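Local coordinates for putative branched-chain amino acid transport system substrate-binding protein (Rhodopseudomonas palustris, PDB 4F8J), which probably serves as the periplasmic solute-binding component of an ABC-type transporter and here holds 4'-hydroxycinnamic acid between its two lobes, at residues L99-I104 / A114-I119; I141-S146 / E170-P175; F283-F288 / A328-Y333; A226-I231 / G276-S281. One frame throughout, in Å; residues are numbered along the deposited sequence.

Contact 1: L99-I104 / A114-I119. With HC4 (4'-hydroxycinnamic acid), chain E.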
loop_
_atom_site.group_PDB
_atom_site.type_symbol
_atom_site.label_atom_id
_atom_site.label_comp_id
_atom_site.label_asym_id
_atom_site.label_seq_id
_atom_site.Cartn_x
_atom_site.Cartn_y
_atom_site.Cartn_z
ATOM N N LEU A 99 -6.405 -2.312 -0.111
ATOM C CA LEU A 99 -5.605 -1.154 -0.520
ATOM C C LEU A 99 -4.539 -0.793 0.536
ATOM O O LEU A 99 -3.828 0.191 0.367
ATOM C CB LEU A 99 -6.524 0.025 -0.911
ATOM C CG LEU A 99 -7.565 -0.233 -1.984
ATOM C CD1 LEU A 99 -8.399 1.040 -2.260
ATOM C CD2 LEU A 99 -6.936 -0.783 -3.303
ATOM N N ALA A 100 -4.446 -1.605 1.584
ATOM C CA ALA A 100 -3.395 -1.552 2.608
ATOM C C ALA A 100 -2.860 -2.964 2.818
ATOM O O ALA A 100 -3.588 -3.943 2.596
ATOM C CB ALA A 100 -3.931 -0.977 3.906
ATOM N N PRO A 101 -1.588 -3.145 3.241
ATOM C CA PRO A 101 -0.996 -4.509 3.221
ATOM C C PRO A 101 -1.221 -5.344 4.517
ATOM O O PRO A 101 -0.289 -5.555 5.290
ATOM C CB PRO A 101 0.500 -4.236 2.957
ATOM C CG PRO A 101 0.733 -2.932 3.619
ATOM C CD PRO A 101 -0.573 -2.135 3.583
ATOM N N LEU A 102 -2.395 -5.945 4.634
ATOM C CA LEU A 102 -2.795 -6.615 5.835
ATOM C C LEU A 102 -2.170 -8.008 5.866
ATOM O O LEU A 102 -1.791 -8.550 4.814
ATOM C CB LEU A 102 -4.312 -6.711 5.936
ATOM C CG LEU A 102 -4.961 -7.772 5.042
ATOM C CD1 LEU A 102 -6.412 -8.019 5.461
ATOM C CD2 LEU A 102 -4.815 -7.377 3.590
ATOM N N PRO A 103 -2.092 -8.581 7.061
ATOM C CA PRO A 103 -1.745 -9.995 7.188
ATOM C C PRO A 103 -2.875 -10.834 6.603
ATOM O O PRO A 103 -3.982 -10.857 7.157
ATOM C CB PRO A 103 -1.655 -10.205 8.705
ATOM C CG PRO A 103 -1.707 -8.869 9.327
ATOM C CD PRO A 103 -2.383 -7.966 8.372
ATOM N N ILE A 104 -2.620 -11.504 5.491
ATOM C CA ILE A 104 -3.696 -12.301 4.848
ATOM C C ILE A 104 -3.472 -13.720 5.339
ATOM O O ILE A 104 -2.795 -14.521 4.699
ATOM C CB ILE A 104 -3.776 -12.178 3.274
ATOM C CG1 ILE A 104 -4.022 -10.747 2.842
ATOM C CG2 ILE A 104 -4.897 -13.068 2.715
ATOM C CD1 ILE A 104 -3.959 -10.490 1.334
ATOM N N ALA A 114 -4.384 -8.468 -2.101
ATOM C CA ALA A 114 -3.854 -7.138 -1.747
ATOM C C ALA A 114 -3.105 -6.495 -2.899
ATOM O O ALA A 114 -2.324 -7.162 -3.594
ATOM C CB ALA A 114 -2.934 -7.252 -0.535
HETATM N N MSE A 115 -3.338 -5.201 -3.079
HETATM C CA MSE A 115 -2.580 -4.385 -4.017
HETATM C C MSE A 115 -1.215 -3.947 -3.482
HETATM O O MSE A 115 -0.228 -4.017 -4.207
HETATM C CB MSE A 115 -3.390 -3.149 -4.453
HETATM C CG MSE A 115 -4.644 -3.363 -5.241
HETATM SE SE MSE A 115 -4.251 -4.205 -6.984
HETATM C CE MSE A 115 -4.634 -5.656 -6.412
ATOM N N PRO A 116 -1.130 -3.458 -2.243
ATOM C CA PRO A 116 0.213 -3.012 -1.779
ATOM C C PRO A 116 1.223 -4.127 -1.764
ATOM O O PRO A 116 0.886 -5.287 -1.532
ATOM C CB PRO A 116 -0.058 -2.499 -0.364
ATOM C CG PRO A 116 -1.497 -2.133 -0.402
ATOM C CD PRO A 116 -2.143 -3.202 -1.205
ATOM N N GLN A 117 2.483 -3.769 -1.956
ATOM C CA GLN A 117 3.532 -4.739 -1.884
ATOM C C GLN A 117 3.609 -5.392 -0.505
ATOM O O GLN A 117 3.466 -4.709 0.521
ATOM C CB GLN A 117 4.870 -4.118 -2.207
ATOM C CG GLN A 117 4.996 -3.566 -3.634
ATOM C CD GLN A 117 4.386 -2.212 -3.848
ATOM O OE1 GLN A 117 3.870 -1.576 -2.927
ATOM N NE2 GLN A 117 4.390 -1.771 -5.108
ATOM N N PRO A 118 3.832 -6.704 -0.468
ATOM C CA PRO A 118 3.965 -7.364 0.824
ATOM C C PRO A 118 5.210 -6.874 1.556
ATOM O O PRO A 118 6.231 -6.539 0.930
ATOM C CB PRO A 118 4.053 -8.836 0.468
ATOM C CG PRO A 118 4.594 -8.872 -0.888
ATOM C CD PRO A 118 4.111 -7.627 -1.575
ATOM N N ILE A 119 5.094 -6.814 2.865
ATOM C CA ILE A 119 6.184 -6.305 3.686
ATOM C C ILE A 119 7.536 -6.956 3.367
ATOM O O ILE A 119 8.519 -6.230 3.159
ATOM C CB ILE A 119 5.810 -6.297 5.202
ATOM C CG1 ILE A 119 4.992 -5.055 5.538
ATOM C CG2 ILE A 119 7.063 -6.326 6.084
ATOM C CD1 ILE A 119 3.716 -4.895 4.767
HETATM C C1 HC4 E . -0.810 1.292 7.500
HETATM O O1 HC4 E . -1.382 0.416 8.167
HETATM O O2 HC4 E . -0.833 2.507 7.845
HETATM C C2 HC4 E . -0.073 1.000 6.240
HETATM C C3 HC4 E . -0.334 1.760 5.178
HETATM C "C1'" HC4 E . 0.194 1.471 3.808
HETATM C "C2'" HC4 E . 1.441 0.865 3.559
HETATM C "C3'" HC4 E . 1.825 0.569 2.260
HETATM C "C4'" HC4 E . 1.036 0.863 1.164
HETATM C "C5'" HC4 E . -0.191 1.469 1.403
HETATM C "C6'" HC4 E . -0.573 1.750 2.703
HETATM O "O4'" HC4 E . 1.403 0.603 -0.135
#
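Pro101 and Pro116 pack against each other beside the bound 4'-hydroxycinnamic acid, CB of Pro101 lying 3.8 Å from CB of Pro116. No hydrogen bond crosses; the direct contacts are van der Waals. The same CB of Pro101 also meets CD1 of Ile119 at 3.7 Å, the two side chains crossing roughly at right angles. Leu99 and Met115, a selenomethionine, run side by side in the same direction until bends at chi2 and chi3 carry the Met115 end away, and CD1 of Ile104 meets CB of Ala114 at 3.9 Å. The backbone takes part too: Leu99 O rests 3.4 Å from CG of Pro116. Both prolines face the ligand: CD of Pro101 is 3.6 Å from C2' of the ring, and CB of Pro116 is 3.4 Å from the phenolic O4'. An alanine at Pro116 would lose the CG that Leu99 O rests on and would probably open a gap between the loops near the phenol. Pro101 is the centre of an inverse gamma turn. The loops follow neighbouring parallel strands 96-98 and 112-114, the latter at its sheet's edge; helix 282-302 packs on Leu99, Met115 and Pro116, while helix 79-92 lies against Ala100 and Leu102.

Contact 2: I141-S146 / E170-P175. With HC4 (4'-hydroxycinnamic acid), chain E; SO4 (sulfate ion), chain I.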
loop_
_atom_site.group_PDB
_atom_site.type_symbol
_atom_site.label_atom_id
_atom_site.label_comp_id
_atom_site.label_asym_id
_atom_site.label_seq_id
_atom_site.Cartn_x
_atom_site.Cartn_y
_atom_site.Cartn_z
ATOM N N ILE A 141 11.692 2.006 15.006
ATOM C CA ILE A 141 10.567 2.748 15.582
ATOM C C ILE A 141 9.374 2.609 14.642
ATOM O O ILE A 141 9.469 2.922 13.445
ATOM C CB ILE A 141 10.911 4.239 15.849
ATOM C CG1 ILE A 141 9.704 4.912 16.490
ATOM C CG2 ILE A 141 11.383 4.965 14.576
ATOM C CD1 ILE A 141 10.038 6.268 17.080
ATOM N N GLY A 142 8.278 2.081 15.166
ATOM C CA GLY A 142 7.082 1.856 14.364
ATOM C C GLY A 142 5.809 1.778 15.172
ATOM O O GLY A 142 5.843 1.887 16.409
ATOM N N TYR A 143 4.688 1.611 14.494
ATOM C CA TYR A 143 3.402 1.591 15.199
ATOM C C TYR A 143 3.319 0.438 16.174
ATOM O O TYR A 143 3.839 -0.653 15.919
ATOM C CB TYR A 143 2.230 1.439 14.250
ATOM C CG TYR A 143 2.052 2.533 13.228
ATOM C CD1 TYR A 143 2.269 3.865 13.549
ATOM C CD2 TYR A 143 1.528 2.243 11.990
ATOM C CE1 TYR A 143 2.066 4.879 12.605
ATOM C CE2 TYR A 143 1.333 3.225 11.033
ATOM C CZ TYR A 143 1.564 4.544 11.347
ATOM O OH TYR A 143 1.353 5.548 10.417
ATOM N N SER A 144 2.575 0.674 17.261
ATOM C CA SER A 144 2.190 -0.370 18.196
ATOM C C SER A 144 0.900 -1.072 17.735
ATOM O O SER A 144 -0.094 -1.183 18.475
ATOM C CB SER A 144 1.994 0.241 19.593
ATOM O OG SER A 144 1.158 1.390 19.503
ATOM N N ASP A 145 0.880 -1.547 16.498
ATOM C CA ASP A 145 -0.262 -2.300 15.996
ATOM C C ASP A 145 0.234 -3.273 14.924
ATOM O O ASP A 145 1.445 -3.421 14.740
ATOM C CB ASP A 145 -1.351 -1.341 15.480
ATOM C CG ASP A 145 -1.009 -0.665 14.156
ATOM O OD1 ASP A 145 0.026 -0.940 13.515
ATOM O OD2 ASP A 145 -1.828 0.178 13.753
ATOM N N SER A 146 -0.694 -3.919 14.229
ATOM C CA SER A 146 -0.357 -4.985 13.278
ATOM C C SER A 146 0.634 -4.601 12.180
ATOM O O SER A 146 1.541 -5.372 11.896
ATOM C CB SER A 146 -1.617 -5.537 12.630
ATOM O OG SER A 146 -1.305 -6.698 11.894
ATOM N N GLU A 170 11.471 0.560 19.478
ATOM C CA GLU A 170 10.537 1.486 20.110
ATOM C C GLU A 170 9.240 1.518 19.305
ATOM O O GLU A 170 9.237 1.352 18.067
ATOM C CB GLU A 170 11.166 2.882 20.164
ATOM C CG GLU A 170 12.431 2.949 21.025
ATOM C CD GLU A 170 12.148 2.830 22.519
ATOM O OE1 GLU A 170 11.082 3.325 22.941
ATOM O OE2 GLU A 170 13.013 2.326 23.292
ATOM N N ARG A 171 8.120 1.720 20.002
ATOM C CA ARG A 171 6.816 1.841 19.339
ATOM C C ARG A 171 6.114 3.157 19.674
ATOM O O ARG A 171 6.439 3.811 20.677
ATOM C CB ARG A 171 5.919 0.645 19.704
ATOM C CG ARG A 171 6.474 -0.740 19.334
ATOM C CD ARG A 171 6.820 -0.996 17.868
ATOM N NE ARG A 171 7.154 -2.416 17.753
ATOM C CZ ARG A 171 6.345 -3.383 17.306
ATOM N NH1 ARG A 171 5.158 -3.124 16.765
ATOM N NH2 ARG A 171 6.754 -4.650 17.340
ATOM N N PHE A 172 5.178 3.542 18.815
ATOM C CA PHE A 172 4.302 4.707 19.046
ATOM C C PHE A 172 2.960 4.430 18.419
ATOM O O PHE A 172 2.826 3.512 17.627
ATOM C CB PHE A 172 4.902 6.034 18.549
ATOM C CG PHE A 172 4.998 6.197 17.055
ATOM C CD1 PHE A 172 6.001 5.563 16.333
ATOM C CD2 PHE A 172 4.111 7.039 16.369
ATOM C CE1 PHE A 172 6.119 5.774 14.975
ATOM C CE2 PHE A 172 4.222 7.235 14.997
ATOM C CZ PHE A 172 5.228 6.587 14.302
ATOM N N ALA A 173 1.941 5.147 18.872
ATOM C CA ALA A 173 0.602 4.999 18.327
ATOM C C ALA A 173 0.348 6.029 17.243
ATOM O O ALA A 173 0.865 7.155 17.280
ATOM C CB ALA A 173 -0.449 5.120 19.432
ATOM N N ARG A 174 -0.477 5.633 16.280
ATOM C CA ARG A 174 -0.783 6.458 15.117
ATOM C C ARG A 174 -1.110 7.912 15.467
ATOM O O ARG A 174 -0.594 8.824 14.821
ATOM C CB ARG A 174 -1.948 5.839 14.323
ATOM C CG ARG A 174 -1.540 4.606 13.551
ATOM C CD ARG A 174 -2.753 3.843 13.029
ATOM N NE ARG A 174 -2.328 2.553 12.496
ATOM C CZ ARG A 174 -2.005 2.325 11.216
ATOM N NH1 ARG A 174 -1.564 1.136 10.877
ATOM N NH2 ARG A 174 -2.079 3.302 10.314
ATOM N N PRO A 175 -1.972 8.127 16.472
ATOM C CA PRO A 175 -2.346 9.524 16.777
ATOM C C PRO A 175 -1.276 10.351 17.524
ATOM O O PRO A 175 -1.442 11.575 17.700
ATOM C CB PRO A 175 -3.605 9.368 17.656
ATOM C CG PRO A 175 -3.983 7.919 17.632
ATOM C CD PRO A 175 -2.707 7.179 17.334
HETATM C C1 HC4 E . -0.810 1.292 7.500
HETATM O O1 HC4 E . -1.382 0.416 8.167
HETATM O O2 HC4 E . -0.833 2.507 7.845
HETATM C C2 HC4 E . -0.073 1.000 6.240
HETATM C C3 HC4 E . -0.334 1.760 5.178
HETATM C "C1'" HC4 E . 0.194 1.471 3.808
HETATM C "C2'" HC4 E . 1.441 0.865 3.559
HETATM C "C3'" HC4 E . 1.825 0.569 2.260
HETATM C "C4'" HC4 E . 1.036 0.863 1.164
HETATM C "C5'" HC4 E . -0.191 1.469 1.403
HETATM C "C6'" HC4 E . -0.573 1.750 2.703
HETATM O "O4'" HC4 E . 1.403 0.603 -0.135
HETATM S S SO4 I . -4.354 -9.140 12.969
HETATM O O1 SO4 I . -5.754 -9.440 13.365
HETATM O O2 SO4 I . -3.878 -10.168 12.010
HETATM O O3 SO4 I . -4.291 -7.794 12.348
HETATM O O4 SO4 I . -3.488 -9.170 14.174
#
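A beta-alpha-beta unit brings these segments together: strands 137-143 and 165-172 run parallel, and the loops at their C-terminal ends reach the ligand site. Tyr143 and Phe172, at the end of the pairing, meet as an offset edge-to-face pair, the tyrosine edge directed at the phenylalanine face with planes at 64°. Backbone bonds tie the strands, among them Gly142 N to Glu170 O at 3.1 Å and Ser144 N to Phe172 O at 2.9 Å. Arg171 NH1 bonds Tyr143 O at 2.9 Å, in the carbonyl plane, and also makes a salt bridge with Asp149. Arg174 extends across Tyr143, its CG 3.7 Å from the ring centroid, which makes a CH-pi contact over the face. CG of Asp145 stands between its own backbone N and carbonyl carbon (chi1 73°), a torsion that turns the carboxylate toward this arginine. The guanidinium then grips the ligand carboxylate end-on, NH1 to O1 at 2.8 Å and NH2 to O2 at 2.9 Å. A leucine in place of Arg174 would probably leave both the ligand carboxylate and Asp145 without their cationic mate. Asp145 OD2 takes two bonds from the arginine side-on, the shorter from NE at 2.7 Å.

Contact 3: F283-F288 / A328-Y333. With HC4 (4'-hydroxycinnamic acid), chain E.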
loop_
_atom_site.group_PDB
_atom_site.type_symbol
_atom_site.label_atom_id
_atom_site.label_comp_id
_atom_site.label_asym_id
_atom_site.label_seq_id
_atom_site.Cartn_x
_atom_site.Cartn_y
_atom_site.Cartn_z
ATOM N N PHE A 283 -0.284 5.673 -3.118
ATOM C CA PHE A 283 -1.661 5.346 -2.692
ATOM C C PHE A 283 -2.668 5.419 -3.843
ATOM O O PHE A 283 -3.469 4.503 -4.055
ATOM C CB PHE A 283 -2.024 6.253 -1.507
ATOM C CG PHE A 283 -0.895 6.356 -0.490
ATOM C CD1 PHE A 283 -0.384 5.198 0.095
ATOM C CD2 PHE A 283 -0.282 7.568 -0.247
ATOM C CE1 PHE A 283 0.685 5.273 0.995
ATOM C CE2 PHE A 283 0.789 7.626 0.634
ATOM C CZ PHE A 283 1.257 6.470 1.233
ATOM N N ALA A 284 -2.602 6.492 -4.626
ATOM C CA ALA A 284 -3.454 6.638 -5.800
ATOM C C ALA A 284 -3.313 5.395 -6.669
ATOM O O ALA A 284 -4.253 4.930 -7.256
ATOM C CB ALA A 284 -3.056 7.863 -6.608
ATOM N N ALA A 285 -2.083 4.884 -6.767
ATOM C CA ALA A 285 -1.791 3.773 -7.631
ATOM C C ALA A 285 -2.557 2.507 -7.181
ATOM O O ALA A 285 -2.857 1.657 -8.028
ATOM C CB ALA A 285 -0.287 3.529 -7.699
ATOM N N HIS A 286 -2.802 2.319 -5.885
ATOM C CA HIS A 286 -3.474 1.086 -5.450
ATOM C C HIS A 286 -4.911 0.992 -5.930
ATOM O O HIS A 286 -5.344 -0.069 -6.383
ATOM C CB HIS A 286 -3.409 0.861 -3.965
ATOM C CG HIS A 286 -2.008 0.761 -3.417
ATOM N ND1 HIS A 286 -0.987 0.132 -4.080
ATOM C CD2 HIS A 286 -1.454 1.275 -2.229
ATOM C CE1 HIS A 286 0.141 0.211 -3.341
ATOM N NE2 HIS A 286 -0.131 0.882 -2.213
ATOM N N SER A 287 -5.658 2.100 -5.847
ATOM C CA SER A 287 -7.036 2.051 -6.357
ATOM C C SER A 287 -7.032 1.990 -7.879
ATOM O O SER A 287 -7.809 1.234 -8.463
ATOM C CB SER A 287 -7.912 3.177 -5.795
ATOM O OG SER A 287 -7.340 4.388 -6.192
ATOM N N PHE A 288 -6.120 2.698 -8.549
ATOM C CA PHE A 288 -5.997 2.635 -10.014
ATOM C C PHE A 288 -5.690 1.194 -10.435
ATOM O O PHE A 288 -6.327 0.629 -11.329
ATOM C CB PHE A 288 -4.865 3.582 -10.464
ATOM C CG PHE A 288 -4.644 3.637 -11.936
ATOM C CD1 PHE A 288 -5.387 4.492 -12.774
ATOM C CD2 PHE A 288 -3.670 2.856 -12.500
ATOM C CE1 PHE A 288 -5.128 4.538 -14.128
ATOM C CE2 PHE A 288 -3.415 2.910 -13.849
ATOM C CZ PHE A 288 -4.156 3.744 -14.662
ATOM N N ALA A 328 0.177 -3.729 -13.910
ATOM C CA ALA A 328 -0.391 -2.515 -13.323
ATOM C C ALA A 328 0.725 -1.544 -12.985
ATOM O O ALA A 328 1.901 -1.822 -13.247
ATOM C CB ALA A 328 -1.233 -2.872 -12.101
ATOM N N SER A 329 0.382 -0.386 -12.434
ATOM C CA SER A 329 1.399 0.637 -12.217
ATOM C C SER A 329 2.391 0.248 -11.096
ATOM O O SER A 329 3.554 0.698 -11.105
ATOM C CB SER A 329 0.762 2.007 -11.948
ATOM O OG SER A 329 0.170 2.057 -10.660
ATOM N N GLN A 330 1.944 -0.591 -10.149
ATOM C CA GLN A 330 2.778 -0.937 -9.004
ATOM C C GLN A 330 3.463 -2.281 -9.084
ATOM O O GLN A 330 4.235 -2.646 -8.195
ATOM C CB GLN A 330 1.964 -0.856 -7.710
ATOM C CG GLN A 330 1.513 0.552 -7.352
ATOM C CD GLN A 330 2.618 1.398 -6.769
ATOM O OE1 GLN A 330 3.698 1.498 -7.358
ATOM N NE2 GLN A 330 2.372 1.986 -5.593
ATOM N N GLY A 331 3.165 -3.062 -10.116
ATOM C CA GLY A 331 3.768 -4.366 -10.243
ATOM C C GLY A 331 3.012 -5.190 -11.231
ATOM O O GLY A 331 2.130 -4.681 -11.913
ATOM N N VAL A 332 3.408 -6.460 -11.323
ATOM C CA VAL A 332 2.779 -7.436 -12.218
ATOM C C VAL A 332 2.265 -8.549 -11.343
ATOM O O VAL A 332 3.033 -9.273 -10.712
ATOM C CB VAL A 332 3.769 -7.918 -13.305
ATOM C CG1 VAL A 332 3.110 -8.962 -14.215
ATOM C CG2 VAL A 332 4.313 -6.759 -14.150
ATOM N N TYR A 333 0.939 -8.658 -11.274
ATOM C CA TYR A 333 0.293 -9.526 -10.270
ATOM C C TYR A 333 0.005 -10.921 -10.808
ATOM O O TYR A 333 -0.610 -11.071 -11.844
ATOM C CB TYR A 333 -1.026 -8.899 -9.790
ATOM C CG TYR A 333 -0.839 -7.628 -9.012
ATOM C CD1 TYR A 333 -0.674 -6.419 -9.643
ATOM C CD2 TYR A 333 -0.830 -7.632 -7.623
ATOM C CE1 TYR A 333 -0.499 -5.245 -8.925
ATOM C CE2 TYR A 333 -0.663 -6.440 -6.895
ATOM C CZ TYR A 333 -0.484 -5.251 -7.549
ATOM O OH TYR A 333 -0.273 -4.077 -6.828
HETATM C C1 HC4 E . -0.810 1.292 7.500
HETATM O O1 HC4 E . -1.382 0.416 8.167
HETATM O O2 HC4 E . -0.833 2.507 7.845
HETATM C C2 HC4 E . -0.073 1.000 6.240
HETATM C C3 HC4 E . -0.334 1.760 5.178
HETATM C "C1'" HC4 E . 0.194 1.471 3.808
HETATM C "C2'" HC4 E . 1.441 0.865 3.559
HETATM C "C3'" HC4 E . 1.825 0.569 2.260
HETATM C "C4'" HC4 E . 1.036 0.863 1.164
HETATM C "C5'" HC4 E . -0.191 1.469 1.403
HETATM C "C6'" HC4 E . -0.573 1.750 2.703
HETATM O "O4'" HC4 E . 1.403 0.603 -0.135
HETATM O O HOH W 1 -1.152 -1.349 -6.552
#
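CB of Ala285 is the meeting point of helix 283-288 with the turn of 328-333: Ser329 OG touches it at 3.3 Å and Gln330 CG at 3.5 Å. Beside it, His286 and Gln330 cross at about a right angle, with His286 CE1 3.6 Å from Gln330 NE2 but no hydrogen bond. A bend at the second torsion of Gln330 (chi2 -77°) lays its CG and amide along Ala285 CB and the histidine. The histidine works at both ends. Its NE2 makes a short 2.6 Å hydrogen bond with O4' of the ligand. ND1, at the ring edge, bonds a water at 2.9 Å, and that water donates to Tyr333 OH, also at 2.9 Å. A water bridge thus joins the ligand-binding histidine to the second segment and helps fix the turn of its ring. Phe283, one helical turn earlier, presents its ring edge to the ligand, CE1 lying 3.9 Å from C5'. Farther out, Asp289 steadies the turn by accepting from Ser329 OG and Gln330 N, while Gln330 OE1 accepts from Val248 N. Helix 282-302 is flanked here by helix 261-275, touching Ala285 and Phe288, and by helix 21-29 against Phe283; the turn itself links strands 326-327 and 332-333 of a small antiparallel hairpin.

Contact 4: A226-I231 / G276-S281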
loop_
_atom_site.group_PDB
_atom_site.type_symbol
_atom_site.label_atom_id
_atom_site.label_comp_id
_atom_site.label_asym_id
_atom_site.label_seq_id
_atom_site.Cartn_x
_atom_site.Cartn_y
_atom_site.Cartn_z
ATOM N N ALA A 226 5.380 6.721 0.891
ATOM C CA ALA A 226 5.778 7.129 -0.453
ATOM C C ALA A 226 4.768 8.084 -1.110
ATOM O O ALA A 226 3.987 7.714 -1.966
ATOM C CB ALA A 226 6.083 5.888 -1.314
ATOM N N SER A 227 4.874 9.349 -0.716
ATOM C CA SER A 227 4.177 10.432 -1.374
ATOM C C SER A 227 4.986 11.703 -1.123
ATOM O O SER A 227 5.813 11.737 -0.231
ATOM C CB SER A 227 2.715 10.501 -0.928
ATOM O OG SER A 227 2.498 11.122 0.326
HETATM N N MSE A 228 4.798 12.700 -1.978
HETATM C CA MSE A 228 5.491 13.980 -1.817
HETATM C C MSE A 228 5.178 14.629 -0.469
HETATM O O MSE A 228 5.965 15.476 0.026
HETATM C CB MSE A 228 5.096 14.920 -2.961
HETATM C CG MSE A 228 6.030 16.029 -3.221
HETATM SE SE MSE A 228 7.759 15.351 -3.718
HETATM C CE MSE A 228 8.466 16.930 -4.609
ATOM N N ASP A 229 4.032 14.278 0.116
ATOM C CA ASP A 229 3.599 14.755 1.441
ATOM C C ASP A 229 4.688 14.557 2.488
ATOM O O ASP A 229 4.848 15.371 3.398
ATOM C CB ASP A 229 2.334 13.987 1.846
ATOM C CG ASP A 229 1.765 14.360 3.228
ATOM O OD1 ASP A 229 1.402 15.548 3.425
ATOM O OD2 ASP A 229 1.583 13.433 4.092
ATOM N N PHE A 230 5.417 13.446 2.380
ATOM C CA PHE A 230 6.475 13.132 3.315
ATOM C C PHE A 230 7.521 14.236 3.284
ATOM O O PHE A 230 7.982 14.657 4.321
ATOM C CB PHE A 230 7.123 11.774 2.965
ATOM C CG PHE A 230 8.252 11.379 3.874
ATOM C CD1 PHE A 230 7.988 10.797 5.103
ATOM C CD2 PHE A 230 9.579 11.543 3.489
ATOM C CE1 PHE A 230 9.015 10.418 5.918
ATOM C CE2 PHE A 230 10.616 11.159 4.312
ATOM C CZ PHE A 230 10.326 10.598 5.560
ATOM N N ILE A 231 7.905 14.690 2.071
ATOM C CA ILE A 231 8.925 15.735 1.905
ATOM C C ILE A 231 8.335 17.089 2.333
ATOM O O ILE A 231 9.015 17.910 2.974
ATOM C CB ILE A 231 9.452 15.776 0.426
ATOM C CG1 ILE A 231 10.075 14.415 0.041
ATOM C CG2 ILE A 231 10.438 16.941 0.218
ATOM C CD1 ILE A 231 10.700 14.405 -1.358
ATOM N N GLY A 276 -1.471 18.628 -10.112
ATOM C CA GLY A 276 -0.209 19.341 -10.262
ATOM C C GLY A 276 1.020 18.465 -10.293
ATOM O O GLY A 276 1.001 17.283 -9.955
ATOM N N PRO A 277 2.129 19.047 -10.749
ATOM C CA PRO A 277 3.339 18.213 -10.800
ATOM C C PRO A 277 3.771 17.555 -9.501
ATOM O O PRO A 277 3.647 18.121 -8.404
ATOM C CB PRO A 277 4.417 19.196 -11.274
ATOM C CG PRO A 277 3.664 20.249 -11.997
ATOM C CD PRO A 277 2.366 20.403 -11.233
ATOM N N ASN A 278 4.279 16.332 -9.651
ATOM C CA ASN A 278 4.748 15.510 -8.540
ATOM C C ASN A 278 3.733 15.233 -7.440
ATOM O O ASN A 278 4.101 14.986 -6.290
ATOM C CB ASN A 278 6.028 16.052 -7.937
ATOM C CG ASN A 278 7.161 16.039 -8.915
ATOM O OD1 ASN A 278 7.349 15.064 -9.647
ATOM N ND2 ASN A 278 7.888 17.124 -8.967
ATOM N N SER A 279 2.458 15.255 -7.795
ATOM C CA SER A 279 1.391 14.814 -6.880
ATOM C C SER A 279 1.125 13.326 -6.979
ATOM O O SER A 279 0.270 12.846 -6.249
ATOM C CB SER A 279 0.071 15.583 -7.109
ATOM O OG SER A 279 -0.427 15.492 -8.439
ATOM N N ARG A 280 1.884 12.607 -7.829
ATOM C CA ARG A 280 1.851 11.147 -7.818
ATOM C C ARG A 280 2.007 10.574 -6.426
ATOM O O ARG A 280 2.676 11.196 -5.568
ATOM C CB ARG A 280 2.944 10.595 -8.729
ATOM C CG ARG A 280 4.357 10.881 -8.284
ATOM C CD ARG A 280 5.398 10.512 -9.322
ATOM N NE ARG A 280 5.226 11.319 -10.511
ATOM C CZ ARG A 280 5.970 11.206 -11.601
ATOM N NH1 ARG A 280 6.938 10.293 -11.643
ATOM N NH2 ARG A 280 5.734 11.971 -12.651
ATOM N N SER A 281 1.430 9.399 -6.196
ATOM C CA SER A 281 1.605 8.743 -4.911
ATOM C C SER A 281 1.550 7.244 -5.025
ATOM O O SER A 281 0.888 6.691 -5.895
ATOM C CB SER A 281 0.554 9.209 -3.875
ATOM O OG SER A 281 -0.743 8.843 -4.265
HETATM O O HOH W 2 2.385 12.831 -3.417
#
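Met228, a selenomethionine, and Asn278 carry most of this contact, with Ser281 next. CB of Met228 approaches the backbone O of Asn278 at 3.5 Å, so the meeting is of an aliphatic chain with a peptide carbonyl. CG of Met228 lies nearly anti to the backbone N (chi1 -159°), and a bend at the next bond carries the methyl end toward Asn278, where CE of Met228 comes 4.2 Å from CB of Asn278. No direct hydrogen bond joins the segments. A water does so instead: it accepts from Met228 N at 2.8 Å and donates to Arg280 O at 2.7 Å, satisfying two backbone groups that stand too far apart to bond each other. Deeper in, Ser281 meets Ser227 through their methylenes, CB to CB 3.9 Å. The Ser281 hydroxyl is turned to its own helix, capping Ala284 N at the start of helix 282-302. Asn278 owes its place to the type II turn from Gly276 to Ser279, where Ser279 OG reinforces the fold with a 2.7 Å bond to Gly276 O. Arg280 continues the loop, and its guanidinium is held by salt bridges to Glu272 and Glu252. The contact therefore lays the approach to helix 229-234 against the connection between helices 261-275 and 282-302, with strand 242-245 packing on Ala226 and strand 357-360 bordering it through Tyr358 and Lys357.

Contacts 1 and 3 are buried near the middle of the chain and touch: Met115 O probably accepts a hydrogen bond from Tyr333 OH, and the Leu99 side chain packs on His286 O. Contacts 2 and 4 lie farther out and are partly exposed. Contacts 1, 2 and 3 all reach the ligand but by different chemistry: proline surfaces in contact 1, a cationic group for the carboxylate in contact 2, a histidine for the phenol in contact 3. Contact 2 alone rests on paired strands and a salt bridge, whereas 3 and 4 add a bridging water to their van der Waals packing. Contact 4 joins contact 3 through helix 282-302, Phe283 packing against Ser227.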